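Local coordinates for DegV family protein (PDB 2DT8) that binds a fatty acid, here palmitic acid, and carries a zinc ion, as a lipid-binding member of the DegV family, at residues Glu47-Val52 / Val263-Thr268; Asp68-Tyr73 / Gln104-Arg109. All coordinates share one frame; numbering follows the deposited sequence.

Interaction 1: Glu47-Val52 / Val263-Thr268. With PLM (palmitic acid), chain C.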
ATOM      1  N   GLU A  47       9.771 -16.170  -1.802  1.00  5.00           N
ATOM      2  CA  GLU A  47       9.839 -17.107  -2.919  1.00  5.50           C
ATOM      3  C   GLU A  47      10.263 -16.411  -4.201  1.00  4.57           C
ATOM      4  O   GLU A  47      11.052 -16.951  -4.976  1.00  6.52           O
ATOM      5  CB  GLU A  47       8.490 -17.803  -3.123  1.00  7.33           C
ATOM      6  CG  GLU A  47       8.185 -18.795  -2.020  1.00  6.31           C
ATOM      7  CD  GLU A  47       6.761 -19.318  -2.066  1.00 10.15           C
ATOM      8  OE1 GLU A  47       5.823 -18.511  -2.237  1.00  9.71           O
ATOM      9  OE2 GLU A  47       6.590 -20.540  -1.920  1.00 11.26           O
ATOM     10  N   ILE A  48       9.723 -15.222  -4.440  1.00  5.02           N
ATOM     11  CA  ILE A  48      10.072 -14.458  -5.623  1.00  5.89           C
ATOM     12  C   ILE A  48      11.560 -14.124  -5.643  1.00  5.40           C
ATOM     13  O   ILE A  48      12.234 -14.326  -6.657  1.00  6.58           O
ATOM     14  CB  ILE A  48       9.272 -13.144  -5.662  1.00  4.14           C
ATOM     15  CG1 ILE A  48       7.808 -13.463  -5.968  1.00  7.72           C
ATOM     16  CG2 ILE A  48       9.865 -12.178  -6.695  1.00  6.59           C
ATOM     17  CD1 ILE A  48       6.858 -12.307  -5.716  1.00  8.00           C
ATOM     18  N   PHE A  49      12.081 -13.634  -4.523  1.00  4.50           N
ATOM     19  CA  PHE A  49      13.487 -13.262  -4.482  1.00  4.64           C
ATOM     20  C   PHE A  49      14.444 -14.451  -4.601  1.00  5.63           C
ATOM     21  O   PHE A  49      15.557 -14.338  -5.096  1.00  4.96           O
ATOM     22  CB  PHE A  49      13.774 -12.415  -3.238  1.00  5.00           C
ATOM     23  CG  PHE A  49      12.886 -11.199  -3.135  1.00  7.59           C
ATOM     24  CD1 PHE A  49      12.531 -10.492  -4.284  1.00  7.10           C
ATOM     25  CD2 PHE A  49      12.395 -10.770  -1.910  1.00  8.97           C
ATOM     26  CE1 PHE A  49      11.691  -9.375  -4.214  1.00 12.18           C
ATOM     27  CE2 PHE A  49      11.553  -9.650  -1.831  1.00 10.85           C
ATOM     28  CZ  PHE A  49      11.204  -8.956  -2.987  1.00 10.10           C
ATOM     29  N   GLN A  50      13.937 -15.585  -4.085  1.00  5.27           N
ATOM     30  CA  GLN A  50      14.750 -16.784  -4.173  1.00  6.06           C
ATOM     31  C   GLN A  50      14.920 -17.217  -5.631  1.00  8.40           C
ATOM     32  O   GLN A  50      15.966 -17.700  -6.045  1.00  7.38           O
ATOM     33  CB  GLN A  50      14.057 -18.008  -3.491  1.00  9.19           C
ATOM     34  CG  GLN A  50      14.785 -19.336  -3.712  1.00 14.95           C
ATOM     35  CD  GLN A  50      13.957 -20.554  -3.333  1.00 26.22           C
ATOM     36  OE1 GLN A  50      14.378 -21.690  -3.559  1.00 31.49           O
ATOM     37  NE2 GLN A  50      12.778 -20.327  -2.762  1.00 26.41           N
ATOM     38  N   LYS A  51      13.809 -17.034  -6.365  1.00  5.61           N
ATOM     39  CA  LYS A  51      13.869 -17.382  -7.772  1.00  7.40           C
ATOM     40  C   LYS A  51      14.809 -16.458  -8.588  1.00  9.21           C
ATOM     41  O   LYS A  51      15.568 -16.883  -9.470  1.00 10.03           O
ATOM     42  CB  LYS A  51      12.460 -17.297  -8.508  1.00 10.58           C
ATOM     43  CG  LYS A  51      11.476 -18.360  -8.055  1.00 16.82           C
ATOM     44  CD  LYS A  51      11.976 -19.762  -8.367  1.00 23.10           C
ATOM     45  CE  LYS A  51      10.883 -20.793  -8.110  1.00 23.46           C
ATOM     46  NZ  LYS A  51      11.378 -22.184  -8.318  1.00 28.59           N
ATOM     47  N   VAL A  52      14.777 -15.176  -8.245  1.00  6.01           N
ATOM     48  CA  VAL A  52      15.674 -14.235  -8.900  1.00  5.45           C
ATOM     49  C   VAL A  52      17.126 -14.588  -8.568  1.00  5.79           C
ATOM     50  O   VAL A  52      17.994 -14.640  -9.430  1.00  6.75           O
ATOM     51  CB  VAL A  52      15.313 -12.781  -8.509  1.00  5.88           C
ATOM     52  CG1 VAL A  52      16.329 -11.810  -9.080  1.00  7.50           C
ATOM     53  CG2 VAL A  52      13.915 -12.441  -9.050  1.00  6.29           C
ATOM     54  N   VAL A 263       2.755  -8.961  -4.695  1.00  3.31           N
ATOM     55  CA  VAL A 263       2.615  -8.036  -5.818  1.00  3.97           C
ATOM     56  C   VAL A 263       3.396  -6.745  -5.569  1.00  2.99           C
ATOM     57  O   VAL A 263       4.144  -6.295  -6.440  1.00  3.59           O
ATOM     58  CB  VAL A 263       1.128  -7.747  -6.132  1.00  3.80           C
ATOM     59  CG1 VAL A 263       1.005  -6.564  -7.094  1.00  4.75           C
ATOM     60  CG2 VAL A 263       0.500  -8.984  -6.778  1.00  5.26           C
ATOM     61  N   ILE A 264       3.264  -6.154  -4.384  1.00  3.68           N
ATOM     62  CA  ILE A 264       4.023  -4.943  -4.109  1.00  3.17           C
ATOM     63  C   ILE A 264       5.528  -5.244  -4.066  1.00  4.85           C
ATOM     64  O   ILE A 264       6.334  -4.501  -4.622  1.00  5.28           O
ATOM     65  CB  ILE A 264       3.603  -4.300  -2.762  1.00  3.88           C
ATOM     66  CG1 ILE A 264       2.142  -3.855  -2.827  1.00  4.23           C
ATOM     67  CG2 ILE A 264       4.519  -3.110  -2.442  1.00  5.10           C
ATOM     68  CD1 ILE A 264       1.878  -2.720  -3.805  1.00  6.71           C
ATOM     69  N   ALA A 265       5.904  -6.346  -3.420  1.00  4.33           N
ATOM     70  CA  ALA A 265       7.312  -6.713  -3.299  1.00  4.09           C
ATOM     71  C   ALA A 265       7.978  -6.978  -4.648  1.00  4.01           C
ATOM     72  O   ALA A 265       9.196  -6.817  -4.780  1.00  5.67           O
ATOM     73  CB  ALA A 265       7.459  -7.935  -2.402  1.00  5.56           C
ATOM     74  N   SER A 266       7.194  -7.396  -5.639  1.00  4.18           N
ATOM     75  CA  SER A 266       7.722  -7.658  -6.987  1.00  5.17           C
ATOM     76  C   SER A 266       8.271  -6.375  -7.613  1.00  3.69           C
ATOM     77  O   SER A 266       9.101  -6.420  -8.530  1.00  5.93           O
ATOM     78  CB  SER A 266       6.626  -8.213  -7.905  1.00  6.03           C
ATOM     79  OG  SER A 266       6.276  -9.545  -7.557  1.00  6.73           O
ATOM     80  N   HIS A 267       7.791  -5.235  -7.117  1.00  4.77           N
ATOM     81  CA  HIS A 267       8.240  -3.938  -7.609  1.00  4.04           C
ATOM     82  C   HIS A 267       9.234  -3.243  -6.696  1.00  5.98           C
ATOM     83  O   HIS A 267      10.145  -2.574  -7.169  1.00  6.70           O
ATOM     84  CB  HIS A 267       7.039  -3.041  -7.858  1.00  5.12           C
ATOM     85  CG  HIS A 267       6.185  -3.524  -8.978  1.00  4.45           C
ATOM     86  ND1 HIS A 267       6.447  -3.218 -10.302  1.00  6.86           N
ATOM     87  CD2 HIS A 267       5.139  -4.381  -8.995  1.00  5.24           C
ATOM     88  CE1 HIS A 267       5.601  -3.868 -11.075  1.00  5.95           C
ATOM     89  NE2 HIS A 267       4.793  -4.585 -10.305  1.00  6.57           N
ATOM     90  N   THR A 268       9.079  -3.388  -5.385  1.00  5.20           N
ATOM     91  CA  THR A 268      10.034  -2.739  -4.480  1.00  5.11           C
ATOM     92  C   THR A 268      11.332  -3.536  -4.354  1.00  5.48           C
ATOM     93  O   THR A 268      12.424  -2.964  -4.266  1.00  6.77           O
ATOM     94  CB  THR A 268       9.439  -2.532  -3.076  1.00  5.34           C
ATOM     95  OG1 THR A 268       9.121  -3.803  -2.502  1.00  7.03           O
ATOM     96  CG2 THR A 268       8.169  -1.676  -3.140  1.00  8.99           C
TER
HETATM   97  C1  PLM C 701      -0.144  -4.274 -11.384  1.00  8.51           C
HETATM   98  O1  PLM C 701      -1.092  -3.468 -11.866  1.00  9.55           O
HETATM   99  O2  PLM C 701       0.341  -5.124 -12.101  1.00  8.95           O
HETATM  100  C2  PLM C 701       0.321  -4.118  -9.951  1.00  9.45           C
HETATM  101  C3  PLM C 701       1.389  -3.020  -9.890  1.00  8.22           C
HETATM  102  C4  PLM C 701       1.915  -2.872  -8.460  1.00  7.58           C
HETATM  103  C5  PLM C 701       2.944  -1.744  -8.423  1.00  7.98           C
HETATM  104  C6  PLM C 701       3.419  -1.507  -6.990  1.00  7.17           C
HETATM  105  C7  PLM C 701       4.467  -0.412  -6.997  1.00  7.63           C
HETATM  106  C8  PLM C 701       4.806  -0.014  -5.581  1.00 13.36           C
HETATM  107  C9  PLM C 701       5.593   1.293  -5.632  1.00 15.61           C
HETATM  108  CA  PLM C 701       6.448   1.426  -4.388  1.00 21.35           C
HETATM  109  CB  PLM C 701       5.592   2.037  -3.294  1.00 17.45           C
HETATM  110  CC  PLM C 701       5.319   0.983  -2.236  1.00 18.93           C
HETATM  111  CD  PLM C 701       5.781   1.507  -0.890  1.00 18.40           C
HETATM  112  CE  PLM C 701       5.677   0.384   0.140  1.00 18.02           C
HETATM  113  CF  PLM C 701       6.245   0.860   1.485  1.00 20.33           C
HETATM  114  CG  PLM C 701       5.213   1.733   2.200  1.00 21.36           C
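Phe49 reaches Ala265 with the far edge of its ring: CZ lies 3.4 Å from Ala265 O, in the plane of the ring, and 3.9 Å from Ala265 CB. A carbonyl oxygen set against the positively polarised C-H rim of a benzene ring is an electrostatically sensible meeting, though a weak one. Beside it, Ile48 CD1 comes within 3.4 Å of Ser266 OG. Ile48 CG1 stands anti to the carbonyl carbon (chi1 -71°) and the chain runs on extended through chi2 of 166°, which carries the terminal methyl across to the serine. That hydroxyl is buried but not without a partner, since OG hydrogen-bonds to Ala262 O one turn earlier in its own helix; what Ile48 covers is therefore an oxygen already bonded.

The other face of helix 262-268 lines the palmitic acid. One face of the His267 imidazole lies against the lipid's hydrocarbon tail, with PLM C5 over the ring's rim, 3.5 Å from CD2, and Thr61 OG1, bonded to His267 NE2, holds the ring's rotation while also bonding to the lipid. Ile264 CD1 meets PLM C6 at 3.7 Å, Val263 CG1 meets PLM C2 at 3.8 Å, and Thr268 CG2 sits further along the tail. The short helix is thus a wall of the fatty-acid site with helix 45-53 packed behind it.

Around this pair, strand 24-32 meets both helices, Val30 touching Ile48 as well as Val263, while Thr61 of strand 60-62 packs on Val263 and Ser266.

Interaction 2: Asp68-Tyr73 / Gln104-Arg109. With ZN (zinc ion), chain B.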
ATOM      1  N   ASP A  68     -13.447  -9.552 -12.959  1.00  5.72           N
ATOM      2  CA  ASP A  68     -13.020  -9.965 -11.620  1.00  6.36           C
ATOM      3  C   ASP A  68     -13.731  -9.033 -10.633  1.00  6.67           C
ATOM      4  O   ASP A  68     -14.254  -9.467  -9.608  1.00  8.43           O
ATOM      5  CB  ASP A  68     -11.503  -9.821 -11.433  1.00  6.17           C
ATOM      6  CG  ASP A  68     -10.703 -10.892 -12.162  1.00  7.65           C
ATOM      7  OD1 ASP A  68     -11.246 -11.987 -12.425  1.00  9.07           O
ATOM      8  OD2 ASP A  68      -9.512 -10.644 -12.445  1.00  9.83           O
ATOM      9  N   PHE A  69     -13.749  -7.743 -10.959  1.00  6.68           N
ATOM     10  CA  PHE A  69     -14.416  -6.767 -10.110  1.00  6.02           C
ATOM     11  C   PHE A  69     -15.933  -6.887 -10.177  1.00  6.19           C
ATOM     12  O   PHE A  69     -16.609  -6.828  -9.152  1.00  5.69           O
ATOM     13  CB  PHE A  69     -14.006  -5.347 -10.514  1.00  4.00           C
ATOM     14  CG  PHE A  69     -12.761  -4.859  -9.842  1.00  3.52           C
ATOM     15  CD1 PHE A  69     -12.766  -4.574  -8.480  1.00  7.24           C
ATOM     16  CD2 PHE A  69     -11.585  -4.696 -10.559  1.00  4.12           C
ATOM     17  CE1 PHE A  69     -11.618  -4.126  -7.840  1.00  8.45           C
ATOM     18  CE2 PHE A  69     -10.422  -4.248  -9.933  1.00  5.33           C
ATOM     19  CZ  PHE A  69     -10.441  -3.965  -8.565  1.00  6.14           C
ATOM     20  N   ALA A  70     -16.477  -7.045 -11.383  1.00  7.05           N
ATOM     21  CA  ALA A  70     -17.929  -7.125 -11.524  1.00  5.83           C
ATOM     22  C   ALA A  70     -18.543  -8.253 -10.708  1.00  6.16           C
ATOM     23  O   ALA A  70     -19.617  -8.091 -10.130  1.00  8.12           O
ATOM     24  CB  ALA A  70     -18.306  -7.271 -12.993  1.00  5.51           C
ATOM     25  N   ARG A  71     -17.895  -9.470 -10.688  1.00  6.67           N
ATOM     26  CA  ARG A  71     -18.399 -10.570  -9.865  1.00  7.68           C
ATOM     27  C   ARG A  71     -18.468 -10.157  -8.400  1.00  7.81           C
ATOM     28  O   ARG A  71     -19.443 -10.461  -7.708  1.00  9.39           O
ATOM     29  CB  ARG A  71     -17.509 -11.803 -10.002  1.00 10.26           C
ATOM     30  CG  ARG A  71     -17.939 -12.982  -9.126  1.00 18.11           C
ATOM     31  CD  ARG A  71     -17.024 -14.206  -9.267  1.00 23.57           C
ATOM     32  NE  ARG A  71     -15.790 -13.927 -10.003  1.00 31.07           N
ATOM     33  CZ  ARG A  71     -15.740 -13.692 -11.310  1.00 31.91           C
ATOM     34  NH1 ARG A  71     -16.823 -13.878 -12.058  1.00 37.06           N
ATOM     35  NH2 ARG A  71     -14.615 -13.270 -11.874  1.00 33.87           N
ATOM     36  N   VAL A  72     -17.470  -9.501  -7.879  1.00  7.55           N
ATOM     37  CA  VAL A  72     -17.440  -9.086  -6.487  1.00  7.90           C
ATOM     38  C   VAL A  72     -18.505  -8.009  -6.241  1.00  8.09           C
ATOM     39  O   VAL A  72     -19.247  -8.092  -5.267  1.00  7.96           O
ATOM     40  CB  VAL A  72     -16.016  -8.612  -6.098  1.00  8.41           C
ATOM     41  CG1 VAL A  72     -16.006  -8.055  -4.686  1.00  9.91           C
ATOM     42  CG2 VAL A  72     -15.047  -9.803  -6.189  1.00 10.89           C
ATOM     43  N   TYR A  73     -18.613  -7.021  -7.131  1.00  6.44           N
ATOM     44  CA  TYR A  73     -19.609  -5.973  -6.938  1.00  7.27           C
ATOM     45  C   TYR A  73     -21.014  -6.562  -6.948  1.00  6.42           C
ATOM     46  O   TYR A  73     -21.846  -6.213  -6.109  1.00  7.32           O
ATOM     47  CB  TYR A  73     -19.517  -4.890  -8.030  1.00  5.72           C
ATOM     48  CG  TYR A  73     -18.246  -4.059  -8.015  1.00  5.21           C
ATOM     49  CD1 TYR A  73     -17.446  -3.972  -6.868  1.00  4.86           C
ATOM     50  CD2 TYR A  73     -17.862  -3.326  -9.137  1.00  6.31           C
ATOM     51  CE1 TYR A  73     -16.303  -3.179  -6.844  1.00  4.36           C
ATOM     52  CE2 TYR A  73     -16.726  -2.525  -9.121  1.00  4.34           C
ATOM     53  CZ  TYR A  73     -15.945  -2.454  -7.973  1.00  2.34           C
ATOM     54  OH  TYR A  73     -14.818  -1.674  -7.970  1.00  5.78           O
ATOM     55  N   GLN A 104     -19.332   0.600 -14.029  1.00  7.58           N
ATOM     56  CA  GLN A 104     -20.311   1.028 -15.040  1.00  8.02           C
ATOM     57  C   GLN A 104     -21.467   0.036 -15.167  1.00  8.64           C
ATOM     58  O   GLN A 104     -22.544   0.380 -15.675  1.00 10.36           O
ATOM     59  CB  GLN A 104     -19.634   1.206 -16.408  1.00 12.56           C
ATOM     60  CG  GLN A 104     -18.695   2.402 -16.478  1.00 19.56           C
ATOM     61  CD  GLN A 104     -17.855   2.432 -17.747  1.00 25.71           C
ATOM     62  OE1 GLN A 104     -16.839   3.124 -17.810  1.00 31.98           O
ATOM     63  NE2 GLN A 104     -18.279   1.689 -18.762  1.00 31.48           N
ATOM     64  N   GLU A 105     -21.250  -1.197 -14.709  1.00  7.66           N
ATOM     65  CA  GLU A 105     -22.295  -2.218 -14.772  1.00  7.21           C
ATOM     66  C   GLU A 105     -23.359  -2.055 -13.689  1.00  7.45           C
ATOM     67  O   GLU A 105     -24.422  -2.670 -13.755  1.00  9.04           O
ATOM     68  CB  GLU A 105     -21.693  -3.629 -14.646  1.00  9.42           C
ATOM     69  CG  GLU A 105     -20.681  -3.980 -15.723  1.00  9.89           C
ATOM     70  CD  GLU A 105     -20.344  -5.457 -15.770  1.00  9.58           C
ATOM     71  OE1 GLU A 105     -21.037  -6.256 -15.109  1.00  9.55           O
ATOM     72  OE2 GLU A 105     -19.380  -5.812 -16.493  1.00  6.76           O
ATOM     73  N   PHE A 106     -23.059  -1.221 -12.697  1.00  6.88           N
ATOM     74  CA  PHE A 106     -23.951  -0.981 -11.563  1.00  7.95           C
ATOM     75  C   PHE A 106     -23.999   0.535 -11.382  1.00  8.74           C
ATOM     76  O   PHE A 106     -23.611   1.066 -10.332  1.00  7.92           O
ATOM     77  CB  PHE A 106     -23.351  -1.646 -10.314  1.00  6.84           C
ATOM     78  CG  PHE A 106     -22.872  -3.063 -10.556  1.00  5.75           C
ATOM     79  CD1 PHE A 106     -23.737  -4.140 -10.407  1.00  8.71           C
ATOM     80  CD2 PHE A 106     -21.556  -3.308 -10.944  1.00  7.07           C
ATOM     81  CE1 PHE A 106     -23.314  -5.447 -10.671  1.00  8.94           C
ATOM     82  CE2 PHE A 106     -21.117  -4.614 -11.212  1.00  9.75           C
ATOM     83  CZ  PHE A 106     -21.997  -5.685 -11.066  1.00  6.96           C
ATOM     84  N   PRO A 107     -24.497   1.254 -12.403  1.00  9.05           N
ATOM     85  CA  PRO A 107     -24.569   2.715 -12.340  1.00  8.19           C
ATOM     86  C   PRO A 107     -25.275   3.249 -11.092  1.00  8.11           C
ATOM     87  O   PRO A 107     -26.401   2.884 -10.780  1.00 10.98           O
ATOM     88  CB  PRO A 107     -25.316   3.094 -13.624  1.00 10.95           C
ATOM     89  CG  PRO A 107     -26.166   1.886 -13.913  1.00 10.49           C
ATOM     90  CD  PRO A 107     -25.261   0.725 -13.547  1.00  9.47           C
ATOM     91  N   GLY A 108     -24.557   4.178 -10.438  1.00  9.40           N
ATOM     92  CA  GLY A 108     -25.105   4.707  -9.205  1.00 10.71           C
ATOM     93  C   GLY A 108     -24.807   3.960  -7.902  1.00 11.86           C
ATOM     94  O   GLY A 108     -24.939   4.491  -6.807  1.00 13.88           O
ATOM     95  N   ARG A 109     -24.439   2.682  -8.101  1.00  8.49           N
ATOM     96  CA  ARG A 109     -24.087   1.895  -6.937  1.00  7.64           C
ATOM     97  C   ARG A 109     -22.695   1.564  -6.515  1.00  5.88           C
ATOM     98  O   ARG A 109     -22.503   0.805  -5.574  1.00  7.86           O
ATOM     99  CB  ARG A 109     -24.925   0.698  -7.235  1.00 10.45           C
ATOM    100  CG  ARG A 109     -26.445   0.910  -7.155  1.00 11.30           C
ATOM    101  CD  ARG A 109     -27.177  -0.414  -7.031  1.00 14.12           C
ATOM    102  NE  ARG A 109     -27.072  -1.210  -8.246  1.00 16.20           N
ATOM    103  CZ  ARG A 109     -27.338  -2.512  -8.313  1.00 18.53           C
ATOM    104  NH1 ARG A 109     -27.646  -3.190  -7.215  1.00 13.18           N
ATOM    105  NH2 ARG A 109     -27.291  -3.133  -9.484  1.00 20.95           N
TER
HETATM  106 ZN    ZN B 501     -19.460  -7.340 -17.737  1.00  8.67          ZN
HETATM  107  O   HOH W   1     -18.885  -6.357 -19.581  1.00 10.27           O
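Ala70 and Tyr73, one turn apart on helix 66-76, face Glu105 and Phe106 in the loop that joins helix 95-103 to strand 110-114. The CA atoms of Ala70 and Glu105 are 7.3 Å apart, those of Tyr73 and Phe106 8.1 Å. Within the DegV fold this loop leads into one of the parallel strands of the larger sheet, and it makes its bend by a type II beta turn from Phe106 to Arg109, closed by Arg109 N to Phe106 O. Gly108 takes the third position of the turn with a positive phi of 87°, a conformation suited to glycine.

Phe106 makes the largest contribution to the contact. Its CE2 packs 3.6 Å from Tyr73 CB, lying near the plane of the tyrosine ring at that ring's edge, while CZ approaches Ala70 O obliquely at 3.5 Å. Leu77 also touches the phenylalanine. The tyrosine ring leads away from the loop toward strand 110-114, where Val110 and Val112 pack on it, and its OH is hydrogen-bonded to Ser85 OG.

Glu105 passes over the methyl of Ala70, with OE1 3.6 Å from CB. With CG anti to the carbonyl carbon (chi1 -59°) and the chain extended beyond it, the carboxylate reaches the zinc ion. Glu67, on the same helix as Ala70, supplies a second ligand through its OE2, so the metal links helix and loop. Glu105 OE2 binds zinc at 2.0 Å, whereas OE1 stays 3.3 Å from the metal; a water completes the modelled contacts at 2.2 Å.

From the N terminus, after the opening strands of the larger sheet, the chain reaches helix 45-53, where interaction 1 opens, and then helix 66-76, the first side of interaction 2. Thirty residues on, past strand 82-87 and helix 95-103, interaction 2 closes, tying helix 66-76 to the turn that leads into strand 110-114 of the larger sheet. Interaction 1 closes only after 210 intervening residues, when helix 262-268, between strands 252-259 and 273-279 of the four-stranded sheet, packs on helix 45-53; it thus ties the two sheet regions together. Interaction 2 is nested inside it. Their centres lie 31 Å apart, nearest atoms about 12 Å, so the wall of the fatty-acid site and the zinc-bearing surface are separate regions.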